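Local atomic coordinates of hydrolase, isochorismatase family (Pseudomonas putida, PDB entry 4L07), a protein that probably hydrolyses the amide bond of maleamate to give maleate and ammonia, as a maleamate amidase of the isochorismatase family. Residues S42-S45 and L46-S49; D56-A60 and L61-V65; S182-D185 and I186-Y190. All coordinates share one frame; numbering follows the deposited sequence.

Contact 1. Residues S42-S45 and L46-S49; sequences SDAS and LQMS
Ala44 and Met48 meet across the opening turn of helix 45-60, where Ala44 O accepts Met48 N at 2.9 Å. The methionine then folds over that carbonyl: a bend at its thioether (chi3 -66°) turns the methyl back, setting CE 4.3 Å from Ala44 CB. Gln47 also leans toward Ala44, its chain kinked at chi2 (90°), and its NE2 packs 3.3 Å from Ala44 CA. The amide points one N-H at a water 2.6 Å from Gln47 NE2. That water also accepts from Leu46 N at 3.0 Å and donates weakly to Asp43 OD1. Asp43 OD1 also closes an Asx turn by taking Ser45 N at 3.2 Å, and its syn lone pair receives Ser45 OG at 2.9 Å. Farther out, Phe29 and Thr34 pack against both Ala44 and Met48, and Ala172 of strand 163-172 touches Ala44 and Gln47. Ala44 holds the N-cap position but has no side-chain acceptor to offer the first turn; Asp43 and the water take over that role for Ser45 N and Leu46 N, and the carboxylate's negative charge probably interacts favourably with the positive end of the helix dipole.

Contact 2. Residues D56-A60 and L61-V65; sequences DLARA and LEFPV
Ala58 and Phe63 are joined by the outer bond of a Schellman motif that ends helix 45-60: Phe63 N donates to Ala58 O at 2.9 Å. The inner bond runs from Glu62 N to Arg59 O at 3.0 Å, with the donor well above the carbonyl plane, and Glu62 takes the positive phi (64°) that reverses the chain. The turn belongs to the beta-alpha-beta crossover from strand 22-27 to strand 65-70, and it folds the chain back so that the side chain of Val65 points back toward helix 45-60. With CG1 anti to the backbone N (chi1 170°), Val65 sends its other branch, CG2, to 3.8 Å from Ala58 CB, and Ile24 touches both residues. Leu57 sits away from a staggered conformation (chi1 -145°), and in this pose its CD2 reaches Leu61 CD1 at 3.7 Å. Helix 196-207 packs against this side, Leu203 on Leu57, Ala207 on Leu61 and Val206 on Phe63. The guanidinium of Arg59 is bound by carboxylates: its NH1 meets Asp56 OD1 at 3.0 Å in the guanidinium plane, forming a salt bridge, while NH2 has a stronger partner in Asp111 and Asp56 OD2 pairs with Lys52. Leu61 O lies over one face of the Phe63 ring, 3.8 Å above its plane and offset toward the rim.

Contact 3. Residues S182-D185 and I186-Y190; sequences SLYD and IQQKY. With SO4 (sulfate ion), chain E.
Gln188 lays its CG over one face of the Tyr184 ring, a CH-pi contact in which CG is 3.8 Å from the ring centroid and 19° off the normal. A bend at chi2 (-54°) carries the amide beyond CG obliquely across the ring, the two planes 33° apart. Tyr184 OH has a weak hydrogen bond with Gln3 NE2. A serine in place of Tyr184 would probably leave Gln188 CG without its aromatic cover, Tyr7 without its edge-to-face partner and Gln3 NE2 without this hydroxyl. Along the backbone, the carbonyls of Ser182, Leu183, Tyr184 and Asp185 each receive the amide four residues on, from Ile186 N at 2.9 Å from Ser182 O to Lys189 N at 2.9 Å from Asp185 O. Tyr190 N continues the pattern to Ile186 O at 2.8 Å. This is the last part of helix 176-189 in the beta-alpha-beta unit between strands 163-172 and 192-194; Gln187 OE1 ties it to the latter by accepting Val193 N. Two later carbonyls serve the second subunit: Gln187 O takes its Lys85 NZ, and Lys189 O its Ser86 OG. Asp185 OD2 forms a salt bridge with Arg151, which also donates to Ser182 OG, whereas Asp185 OD1 receives a water 2.7 Å away. The water is weakly bonded to Lys189 NZ, as is Ser147 OG of the second subunit. Extended beyond CG, Lys189 delivers NZ to O2 of a sulfate, probably from the crystallisation liquor, at 2.9 Å; Thr145 OG1, Cys149 N and Arg174 NH2 of the second subunit hold the same anion.

Contacts 1 and 2 sit at the two ends of helix 45-60, their centres about 20 Å apart, whereas contact 3 closes a different helix, 176-189. All three are partly buried, and contact 3 is the most enclosed, with no exposed residue among those that touch. The first relies on a carboxylate and a water to supply acceptors to the start of a helix; the second ends the same helix with backbone bonds, apolar packing against helix 196-207 and an arginine held by carboxylates. Neither touches another chain. Residues 182-190, by contrast, border the second subunit, so two backbone carbonyls there have partners in the other chain, and a sulfate lies between Lys189 and that chain.

Contact 1. Residues S42-S45 and L46-S49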
loop_
_atom_site.group_PDB
_atom_site.type_symbol
_atom_site.label_atom_id
_atom_site.label_comp_id
_atom_site.label_asym_id
_atom_site.label_seq_id
_atom_site.Cartn_x
_atom_site.Cartn_y
_atom_site.Cartn_z
ATOM N N SER A 42 10.378 24.040 -13.529
ATOM C CA SER A 42 10.065 25.316 -12.890
ATOM C C SER A 42 11.366 25.944 -12.404
ATOM O O SER A 42 12.380 25.252 -12.279
ATOM C CB SER A 42 9.154 25.085 -11.685
ATOM O OG SER A 42 7.944 24.449 -12.053
ATOM N N ASP A 43 11.340 27.243 -12.113
ATOM C CA ASP A 43 12.473 27.887 -11.448
ATOM C C ASP A 43 12.496 27.471 -9.979
ATOM O O ASP A 43 11.629 27.862 -9.192
ATOM C CB ASP A 43 12.411 29.414 -11.586
ATOM C CG ASP A 43 13.555 30.128 -10.856
ATOM O OD1 ASP A 43 14.539 29.471 -10.435
ATOM O OD2 ASP A 43 13.471 31.370 -10.716
ATOM N N ALA A 44 13.493 26.664 -9.629
ATOM C CA ALA A 44 13.624 26.126 -8.284
ATOM C C ALA A 44 14.967 26.497 -7.653
ATOM O O ALA A 44 15.381 25.901 -6.661
ATOM C CB ALA A 44 13.432 24.611 -8.303
ATOM N N SER A 45 15.637 27.504 -8.212
ATOM C CA SER A 45 16.994 27.840 -7.762
ATOM C C SER A 45 17.090 28.202 -6.273
ATOM O O SER A 45 17.919 27.644 -5.558
ATOM C CB SER A 45 17.616 28.930 -8.645
ATOM O OG SER A 45 16.807 30.091 -8.658
ATOM N N LEU A 46 16.239 29.116 -5.806
ATOM C CA LEU A 46 16.244 29.522 -4.395
ATOM C C LEU A 46 15.837 28.379 -3.475
ATOM O O LEU A 46 16.418 28.185 -2.402
ATOM C CB LEU A 46 15.317 30.724 -4.166
ATOM C CG LEU A 46 15.676 32.052 -4.840
ATOM C CD1 LEU A 46 14.579 33.081 -4.593
ATOM C CD2 LEU A 46 17.020 32.569 -4.346
ATOM N N GLN A 47 14.830 27.631 -3.912
ATOM C CA GLN A 47 14.287 26.512 -3.150
ATOM C C GLN A 47 15.329 25.416 -2.937
ATOM O O GLN A 47 15.420 24.842 -1.846
ATOM C CB GLN A 47 13.045 25.964 -3.861
ATOM C CG GLN A 47 11.834 26.894 -3.773
ATOM C CD GLN A 47 11.722 27.908 -4.910
ATOM O OE1 GLN A 47 10.705 28.596 -5.030
ATOM N NE2 GLN A 47 12.740 27.992 -5.758
ATOM N N MET A 48 16.113 25.138 -3.978
ATOM C CA MET A 48 17.162 24.118 -3.912
ATOM C C MET A 48 18.304 24.517 -2.980
ATOM O O MET A 48 18.864 23.676 -2.293
ATOM C CB MET A 48 17.701 23.773 -5.304
ATOM C CG MET A 48 16.770 22.890 -6.119
ATOM S SD MET A 48 17.465 22.285 -7.662
ATOM C CE MET A 48 17.645 23.807 -8.600
ATOM N N SER A 49 18.654 25.800 -2.957
ATOM C CA SER A 49 19.714 26.252 -2.058
ATOM C C SER A 49 19.276 26.206 -0.591
ATOM O O SER A 49 20.075 25.869 0.281
ATOM C CB SER A 49 20.234 27.638 -2.452
ATOM O OG SER A 49 19.213 28.603 -2.352
HETATM O O HOH W 1 13.715 30.004 -7.168
#

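Contact 2. Residues D56-A60 and L61-V65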
loop_
_atom_site.group_PDB
_atom_site.type_symbol
_atom_site.label_atom_id
_atom_site.label_comp_id
_atom_site.label_asym_id
_atom_site.label_seq_id
_atom_site.Cartn_x
_atom_site.Cartn_y
_atom_site.Cartn_z
ATOM N N ASP A 56 22.200 19.340 4.273
ATOM C CA ASP A 56 23.570 19.352 4.814
ATOM C C ASP A 56 23.601 19.243 6.336
ATOM O O ASP A 56 24.412 18.494 6.888
ATOM C CB ASP A 56 24.355 20.586 4.346
ATOM C CG ASP A 56 24.758 20.506 2.883
ATOM O OD1 ASP A 56 24.496 19.474 2.232
ATOM O OD2 ASP A 56 25.342 21.484 2.369
ATOM N N LEU A 57 22.714 19.978 7.010
ATOM C CA LEU A 57 22.614 19.915 8.464
ATOM C C LEU A 57 22.114 18.540 8.917
ATOM O O LEU A 57 22.740 17.896 9.755
ATOM C CB LEU A 57 21.680 21.005 9.002
ATOM C CG LEU A 57 21.934 21.720 10.344
ATOM C CD1 LEU A 57 20.612 22.077 11.006
ATOM C CD2 LEU A 57 22.835 20.976 11.324
ATOM N N ALA A 58 20.984 18.099 8.360
ATOM C CA ALA A 58 20.395 16.807 8.731
ATOM C C ALA A 58 21.372 15.649 8.537
ATOM O O ALA A 58 21.519 14.792 9.423
ATOM C CB ALA A 58 19.117 16.556 7.940
ATOM N N ARG A 59 22.036 15.632 7.385
ATOM C CA ARG A 59 22.995 14.582 7.051
ATOM C C ARG A 59 24.130 14.533 8.073
ATOM O O ARG A 59 24.489 13.458 8.558
ATOM C CB ARG A 59 23.552 14.792 5.642
ATOM C CG ARG A 59 24.123 13.536 4.999
ATOM C CD ARG A 59 24.877 13.850 3.713
ATOM N NE ARG A 59 23.987 14.210 2.606
ATOM C CZ ARG A 59 23.750 15.454 2.191
ATOM N NH1 ARG A 59 24.333 16.487 2.789
ATOM N NH2 ARG A 59 22.925 15.665 1.169
ATOM N N ALA A 60 24.679 15.701 8.396
ATOM C CA ALA A 60 25.753 15.822 9.381
ATOM C C ALA A 60 25.315 15.360 10.772
ATOM O O ALA A 60 26.120 14.824 11.532
ATOM C CB ALA A 60 26.275 17.250 9.424
ATOM N N LEU A 61 24.035 15.559 11.088
ATOM C CA LEU A 61 23.459 15.139 12.365
ATOM C C LEU A 61 22.997 13.682 12.358
ATOM O O LEU A 61 22.443 13.200 13.347
ATOM C CB LEU A 61 22.300 16.063 12.770
ATOM C CG LEU A 61 22.629 17.531 13.072
ATOM C CD1 LEU A 61 21.360 18.309 13.393
ATOM C CD2 LEU A 61 23.646 17.663 14.199
ATOM N N GLU A 62 23.237 12.996 11.241
ATOM C CA GLU A 62 22.876 11.581 11.052
ATOM C C GLU A 62 21.369 11.300 11.085
ATOM O O GLU A 62 20.923 10.228 11.503
ATOM C CB GLU A 62 23.664 10.669 12.006
ATOM C CG GLU A 62 25.166 10.741 11.761
ATOM C CD GLU A 62 25.998 9.969 12.772
ATOM O OE1 GLU A 62 27.226 9.875 12.560
ATOM O OE2 GLU A 62 25.445 9.463 13.775
ATOM N N PHE A 63 20.591 12.279 10.630
ATOM C CA PHE A 63 19.165 12.085 10.390
ATOM C C PHE A 63 19.002 11.665 8.933
ATOM O O PHE A 63 19.743 12.151 8.067
ATOM C CB PHE A 63 18.375 13.373 10.640
ATOM C CG PHE A 63 18.532 13.938 12.023
ATOM C CD1 PHE A 63 18.637 13.101 13.136
ATOM C CD2 PHE A 63 18.536 15.317 12.219
ATOM C CE1 PHE A 63 18.776 13.632 14.413
ATOM C CE2 PHE A 63 18.667 15.851 13.494
ATOM C CZ PHE A 63 18.786 15.007 14.589
ATOM N N PRO A 64 18.043 10.763 8.649
ATOM C CA PRO A 64 17.865 10.313 7.265
ATOM C C PRO A 64 17.557 11.448 6.289
ATOM O O PRO A 64 16.762 12.338 6.594
ATOM C CB PRO A 64 16.687 9.341 7.362
ATOM C CG PRO A 64 16.789 8.801 8.747
ATOM C CD PRO A 64 17.226 9.970 9.588
ATOM N N VAL A 65 18.209 11.411 5.133
ATOM C CA VAL A 65 17.947 12.344 4.031
ATOM C C VAL A 65 17.667 11.497 2.799
ATOM O O VAL A 65 18.538 10.756 2.348
ATOM C CB VAL A 65 19.154 13.270 3.753
ATOM C CG1 VAL A 65 18.950 14.062 2.459
ATOM C CG2 VAL A 65 19.401 14.208 4.927
#

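Contact 3. Residues S182-D185 and I186-Y190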
loop_
_atom_site.group_PDB
_atom_site.type_symbol
_atom_site.label_atom_id
_atom_site.label_comp_id
_atom_site.label_asym_id
_atom_site.label_seq_id
_atom_site.Cartn_x
_atom_site.Cartn_y
_atom_site.Cartn_z
ATOM N N SER A 182 -2.261 24.856 -2.184
ATOM C CA SER A 182 -1.795 23.642 -1.509
ATOM C C SER A 182 -1.197 23.922 -0.135
ATOM O O SER A 182 -1.419 23.154 0.796
ATOM C CB SER A 182 -0.839 22.827 -2.384
ATOM O OG SER A 182 -1.587 21.877 -3.139
ATOM N N LEU A 183 -0.463 25.022 0.000
ATOM C CA LEU A 183 0.088 25.391 1.304
ATOM C C LEU A 183 -1.021 25.675 2.303
ATOM O O LEU A 183 -0.896 25.346 3.475
ATOM C CB LEU A 183 1.042 26.586 1.202
ATOM C CG LEU A 183 2.380 26.301 0.510
ATOM C CD1 LEU A 183 3.207 27.580 0.457
ATOM C CD2 LEU A 183 3.157 25.176 1.188
ATOM N N TYR A 184 -2.114 26.264 1.822
ATOM C CA TYR A 184 -3.275 26.502 2.679
ATOM C C TYR A 184 -3.872 25.180 3.162
ATOM O O TYR A 184 -4.060 24.982 4.370
ATOM C CB TYR A 184 -4.339 27.345 1.966
ATOM C CG TYR A 184 -5.598 27.514 2.797
ATOM C CD1 TYR A 184 -5.637 28.423 3.855
ATOM C CD2 TYR A 184 -6.741 26.751 2.539
ATOM C CE1 TYR A 184 -6.779 28.578 4.628
ATOM C CE2 TYR A 184 -7.890 26.900 3.306
ATOM C CZ TYR A 184 -7.902 27.818 4.346
ATOM O OH TYR A 184 -9.027 27.981 5.117
ATOM N N ASP A 185 -4.158 24.280 2.224
ATOM C CA ASP A 185 -4.727 22.976 2.575
ATOM C C ASP A 185 -3.834 22.197 3.535
ATOM O O ASP A 185 -4.330 21.551 4.462
ATOM C CB ASP A 185 -4.991 22.130 1.328
ATOM C CG ASP A 185 -6.158 22.639 0.487
ATOM O OD1 ASP A 185 -6.930 23.538 0.919
ATOM O OD2 ASP A 185 -6.301 22.111 -0.629
ATOM N N ILE A 186 -2.523 22.234 3.289
ATOM C CA ILE A 186 -1.560 21.563 4.159
ATOM C C ILE A 186 -1.619 22.134 5.583
ATOM O O ILE A 186 -1.818 21.387 6.538
ATOM C CB ILE A 186 -0.125 21.602 3.581
ATOM C CG1 ILE A 186 -0.043 20.721 2.327
ATOM C CG2 ILE A 186 0.889 21.140 4.623
ATOM C CD1 ILE A 186 1.146 21.027 1.429
ATOM N N GLN A 187 -1.487 23.453 5.712
ATOM C CA GLN A 187 -1.541 24.120 7.023
ATOM C C GLN A 187 -2.829 23.799 7.797
ATOM O O GLN A 187 -2.803 23.610 9.015
ATOM C CB GLN A 187 -1.361 25.638 6.864
ATOM C CG GLN A 187 -1.388 26.436 8.171
ATOM C CD GLN A 187 -0.349 25.986 9.186
ATOM O OE1 GLN A 187 0.774 25.622 8.834
ATOM N NE2 GLN A 187 -0.719 26.026 10.469
ATOM N N GLN A 188 -3.945 23.712 7.079
ATOM C CA GLN A 188 -5.220 23.416 7.714
ATOM C C GLN A 188 -5.352 21.952 8.129
ATOM O O GLN A 188 -5.796 21.663 9.244
ATOM C CB GLN A 188 -6.390 23.819 6.803
ATOM C CG GLN A 188 -6.531 25.328 6.605
ATOM C CD GLN A 188 -6.615 26.089 7.921
ATOM O OE1 GLN A 188 -5.981 27.134 8.087
ATOM N NE2 GLN A 188 -7.379 25.563 8.868
ATOM N N LYS A 189 -4.935 21.040 7.250
ATOM C CA LYS A 189 -5.331 19.629 7.381
ATOM C C LYS A 189 -4.218 18.610 7.596
ATOM O O LYS A 189 -4.469 17.536 8.152
ATOM C CB LYS A 189 -6.151 19.192 6.161
ATOM C CG LYS A 189 -7.368 20.060 5.878
ATOM C CD LYS A 189 -8.228 19.458 4.775
ATOM C CE LYS A 189 -9.394 20.376 4.425
ATOM N NZ LYS A 189 -10.173 19.868 3.261
ATOM N N TYR A 190 -3.005 18.919 7.146
ATOM C CA TYR A 190 -1.990 17.865 6.980
ATOM C C TYR A 190 -0.659 18.064 7.691
ATOM O O TYR A 190 -0.059 17.097 8.145
ATOM C CB TYR A 190 -1.750 17.575 5.492
ATOM C CG TYR A 190 -3.021 17.287 4.721
ATOM C CD1 TYR A 190 -3.862 16.228 5.080
ATOM C CD2 TYR A 190 -3.394 18.093 3.648
ATOM C CE1 TYR A 190 -5.035 15.977 4.376
ATOM C CE2 TYR A 190 -4.561 17.847 2.942
ATOM C CZ TYR A 190 -5.375 16.792 3.307
ATOM O OH TYR A 190 -6.539 16.557 2.602
HETATM S S SO4 E . -12.164 16.548 4.430
HETATM O O1 SO4 E . -12.516 16.209 3.036
HETATM O O2 SO4 E . -10.903 17.312 4.460
HETATM O O3 SO4 E . -13.243 17.366 5.031
HETATM O O4 SO4 E . -12.044 15.302 5.217
HETATM O O HOH W 2 -9.223 22.946 2.218
#